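Long-range contact in glutathione s-transferase protein (Ralstonia solanacearum, PDB 3TOU), which probably catalyses the conjugation of glutathione to electrophilic substrates, as a glutathione transferase, and holds glutathione between its two subunits: residues Y13-R18 with P196-T201. Residues are numbered along the deposited sequence; the frame is centred on the assembly and turned at random.
Sequences YTRKVR and PSFLET. With GSH (glutathione), chain C.
Arg15 and Arg18 of helix 12-23 meet Phe198 and Thr201 in a buried, largely polar contact between the N-terminal glutathione-binding domain and the short helix 196-199, with the loop after it, in the helical C-terminal domain. The two segments bury 302 Å² between them, and both hydrogen bonds across the contact come from the Arg15 guanidinium. With CG anti to the backbone N (chi1 -168°) and the chain extended as far as NE, Arg15 reaches the second segment. Its NE donates to Thr201 OG1 at 3.0 Å in a nearly straight bond (166°), the hydroxyl lying in the guanidinium plane. NH2 of Arg15 reaches Phe198 O at 2.7 Å along a more bent path, again in that plane. Two bonds from one flat group thus fix its rotation. Phe198 O is gripped twice, because Thr201 N approaches it from the opposite face of the carbonyl plane. Thr201 OG1 donates to Ser197 O at 2.7 Å, on a lone pair of that carbonyl, while accepting from Arg15 NE. Phe198 CD2 lies 3.5 Å above one face of the Arg15 guanidinium, offset toward the rim, with Thr201 O over the opposite face, but the ring and guanidinium planes are 53° apart, which rules out a parallel stack. Arg18 adds packing: the methyl CG2 of Thr201 sits 3.8 Å above the centre of the Arg18 guanidinium, and the arginine chain, bent at chi3, slides past the threonine in the opposite direction. At the other end of the segment, the Tyr13 ring lies against glutathione, with ligand atom CB1 3.7 Å above the ring centre. The same helix therefore touches both ligand and C-terminal domain, consistent with the two-domain glutathione transferase fold, in which the first helix of the thioredoxin-like domain packs against the helical domain.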
loop_
_atom_site.group_PDB
_atom_site.type_symbol
_atom_site.label_atom_id
_atom_site.label_comp_id
_atom_site.label_asym_id
_atom_site.label_seq_id
_atom_site.Cartn_x
_atom_site.Cartn_y
_atom_site.Cartn_z
ATOM N N TYR A 13 -4.638 -1.688 9.243
ATOM C CA TYR A 13 -4.847 -0.668 8.205
ATOM C C TYR A 13 -6.136 0.104 8.477
ATOM O O TYR A 13 -6.190 1.324 8.282
ATOM C CB TYR A 13 -4.924 -1.287 6.811
ATOM C CG TYR A 13 -3.802 -2.239 6.482
ATOM C CD1 TYR A 13 -2.558 -1.768 6.037
ATOM C CD2 TYR A 13 -4.001 -3.615 6.582
ATOM C CE1 TYR A 13 -1.536 -2.683 5.716
ATOM C CE2 TYR A 13 -2.996 -4.518 6.271
ATOM C CZ TYR A 13 -1.775 -4.047 5.838
ATOM O OH TYR A 13 -0.800 -4.982 5.522
ATOM N N THR A 14 -7.155 -0.613 8.947
ATOM C CA THR A 14 -8.410 0.015 9.358
ATOM C C THR A 14 -8.171 0.907 10.567
ATOM O O THR A 14 -8.676 2.025 10.611
ATOM C CB THR A 14 -9.500 -1.036 9.674
ATOM O OG1 THR A 14 -9.777 -1.790 8.482
ATOM C CG2 THR A 14 -10.818 -0.363 10.150
ATOM N N ARG A 15 -7.387 0.420 11.524
ATOM C CA ARG A 15 -7.083 1.227 12.701
ATOM C C ARG A 15 -6.437 2.540 12.310
ATOM O O ARG A 15 -6.818 3.590 12.837
ATOM C CB ARG A 15 -6.199 0.501 13.703
ATOM C CG ARG A 15 -6.171 1.267 15.019
ATOM C CD ARG A 15 -5.130 0.748 15.968
ATOM N NE ARG A 15 -5.332 1.362 17.278
ATOM C CZ ARG A 15 -4.676 0.984 18.368
ATOM N NH1 ARG A 15 -3.775 0.025 18.275
ATOM N NH2 ARG A 15 -4.920 1.557 19.541
ATOM N N LYS A 16 -5.486 2.501 11.373
ATOM C CA LYS A 16 -4.844 3.750 10.922
ATOM C C LYS A 16 -5.880 4.784 10.483
ATOM O O LYS A 16 -5.835 5.947 10.895
ATOM C CB LYS A 16 -3.845 3.468 9.793
ATOM C CG LYS A 16 -3.098 4.712 9.290
ATOM C CD LYS A 16 -2.070 4.326 8.210
ATOM C CE LYS A 16 -2.739 3.700 6.996
ATOM N NZ LYS A 16 -1.845 3.530 5.789
ATOM N N VAL A 17 -6.846 4.337 9.683
ATOM C CA VAL A 17 -7.907 5.214 9.214
ATOM C C VAL A 17 -8.775 5.715 10.383
ATOM O O VAL A 17 -9.102 6.903 10.443
ATOM C CB VAL A 17 -8.779 4.483 8.159
ATOM C CG1 VAL A 17 -10.037 5.297 7.850
ATOM C CG2 VAL A 17 -7.956 4.212 6.893
ATOM N N ARG A 18 -9.111 4.820 11.311
ATOM C CA ARG A 18 -9.971 5.184 12.443
ATOM C C ARG A 18 -9.291 6.215 13.330
ATOM O O ARG A 18 -9.948 7.131 13.823
ATOM C CB ARG A 18 -10.361 3.951 13.262
ATOM C CG ARG A 18 -11.302 3.014 12.492
ATOM C CD ARG A 18 -11.521 1.710 13.227
ATOM N NE ARG A 18 -12.214 1.892 14.497
ATOM C CZ ARG A 18 -12.003 1.136 15.573
ATOM N NH1 ARG A 18 -11.111 0.162 15.543
ATOM N NH2 ARG A 18 -12.689 1.352 16.687
ATOM N N PRO A 196 -6.544 9.614 23.084
ATOM C CA PRO A 196 -7.911 9.104 22.959
ATOM C C PRO A 196 -8.131 8.329 21.652
ATOM O O PRO A 196 -8.742 7.273 21.681
ATOM C CB PRO A 196 -8.763 10.378 22.999
ATOM C CG PRO A 196 -7.987 11.289 23.886
ATOM C CD PRO A 196 -6.532 11.027 23.507
ATOM N N SER A 197 -7.577 8.814 20.542
ATOM C CA SER A 197 -7.722 8.121 19.253
ATOM C C SER A 197 -7.169 6.695 19.280
ATOM O O SER A 197 -7.729 5.804 18.632
ATOM C CB SER A 197 -7.060 8.929 18.133
ATOM O OG SER A 197 -5.677 9.080 18.397
ATOM N N PHE A 198 -6.092 6.465 20.035
ATOM C CA PHE A 198 -5.557 5.114 20.187
ATOM C C PHE A 198 -6.340 4.298 21.209
ATOM O O PHE A 198 -6.631 3.133 20.973
ATOM C CB PHE A 198 -4.060 5.141 20.532
ATOM C CG PHE A 198 -3.169 5.172 19.315
ATOM C CD1 PHE A 198 -2.986 6.350 18.603
ATOM C CD2 PHE A 198 -2.567 4.002 18.855
ATOM C CE1 PHE A 198 -2.176 6.373 17.455
ATOM C CE2 PHE A 198 -1.766 4.006 17.704
ATOM C CZ PHE A 198 -1.572 5.193 17.005
ATOM N N LEU A 199 -6.704 4.917 22.327
ATOM C CA LEU A 199 -7.450 4.213 23.370
ATOM C C LEU A 199 -8.805 3.689 22.844
ATOM O O LEU A 199 -9.242 2.605 23.218
ATOM C CB LEU A 199 -7.642 5.117 24.610
ATOM C CG LEU A 199 -6.432 5.434 25.510
ATOM C CD1 LEU A 199 -6.734 6.587 26.478
ATOM C CD2 LEU A 199 -5.946 4.213 26.270
ATOM N N GLU A 200 -9.426 4.446 21.945
ATOM C CA GLU A 200 -10.753 4.119 21.411
ATOM C C GLU A 200 -10.732 3.119 20.255
ATOM O O GLU A 200 -11.801 2.717 19.771
ATOM C CB GLU A 200 -11.454 5.391 20.914
ATOM C CG GLU A 200 -11.835 6.409 21.986
ATOM C CD GLU A 200 -12.044 7.816 21.420
ATOM O OE1 GLU A 200 -11.798 8.046 20.207
ATOM O OE2 GLU A 200 -12.445 8.705 22.200
ATOM N N THR A 201 -9.539 2.744 19.787
ATOM C CA THR A 201 -9.421 1.913 18.584
ATOM C C THR A 201 -8.555 0.668 18.768
ATOM O O THR A 201 -8.034 0.123 17.792
ATOM C CB THR A 201 -8.811 2.739 17.407
ATOM O OG1 THR A 201 -7.538 3.261 17.805
ATOM C CG2 THR A 201 -9.725 3.897 17.003
HETATM N N1 GSH C . -3.182 -1.989 0.959
HETATM C CA1 GSH C . -4.290 -2.172 1.907
HETATM C C1 GSH C . -4.462 -0.966 2.800
HETATM O O11 GSH C . -5.613 -0.654 3.198
HETATM O O12 GSH C . -3.490 -0.253 3.124
HETATM C CB1 GSH C . -4.124 -3.447 2.735
HETATM C CG1 GSH C . -5.475 -3.864 3.341
HETATM C CD1 GSH C . -5.495 -5.297 3.832
HETATM O OE1 GSH C . -4.581 -6.241 3.326
HETATM N N2 GSH C . -6.425 -5.610 4.737
HETATM C CA2 GSH C . -6.667 -6.993 5.139
HETATM C C2 GSH C . -7.601 -7.634 4.170
HETATM O O2 GSH C . -8.799 -6.958 4.032
HETATM C CB2 GSH C . -7.373 -7.058 6.496
HETATM S SG2 GSH C . -6.278 -6.451 7.798
HETATM N N3 GSH C . -7.286 -8.758 3.521
HETATM C CA3 GSH C . -8.311 -9.559 2.860
HETATM C C3 GSH C . -7.861 -10.163 1.557
HETATM O O31 GSH C . -8.591 -10.950 0.922
HETATM O O32 GSH C . -6.748 -9.897 1.100
#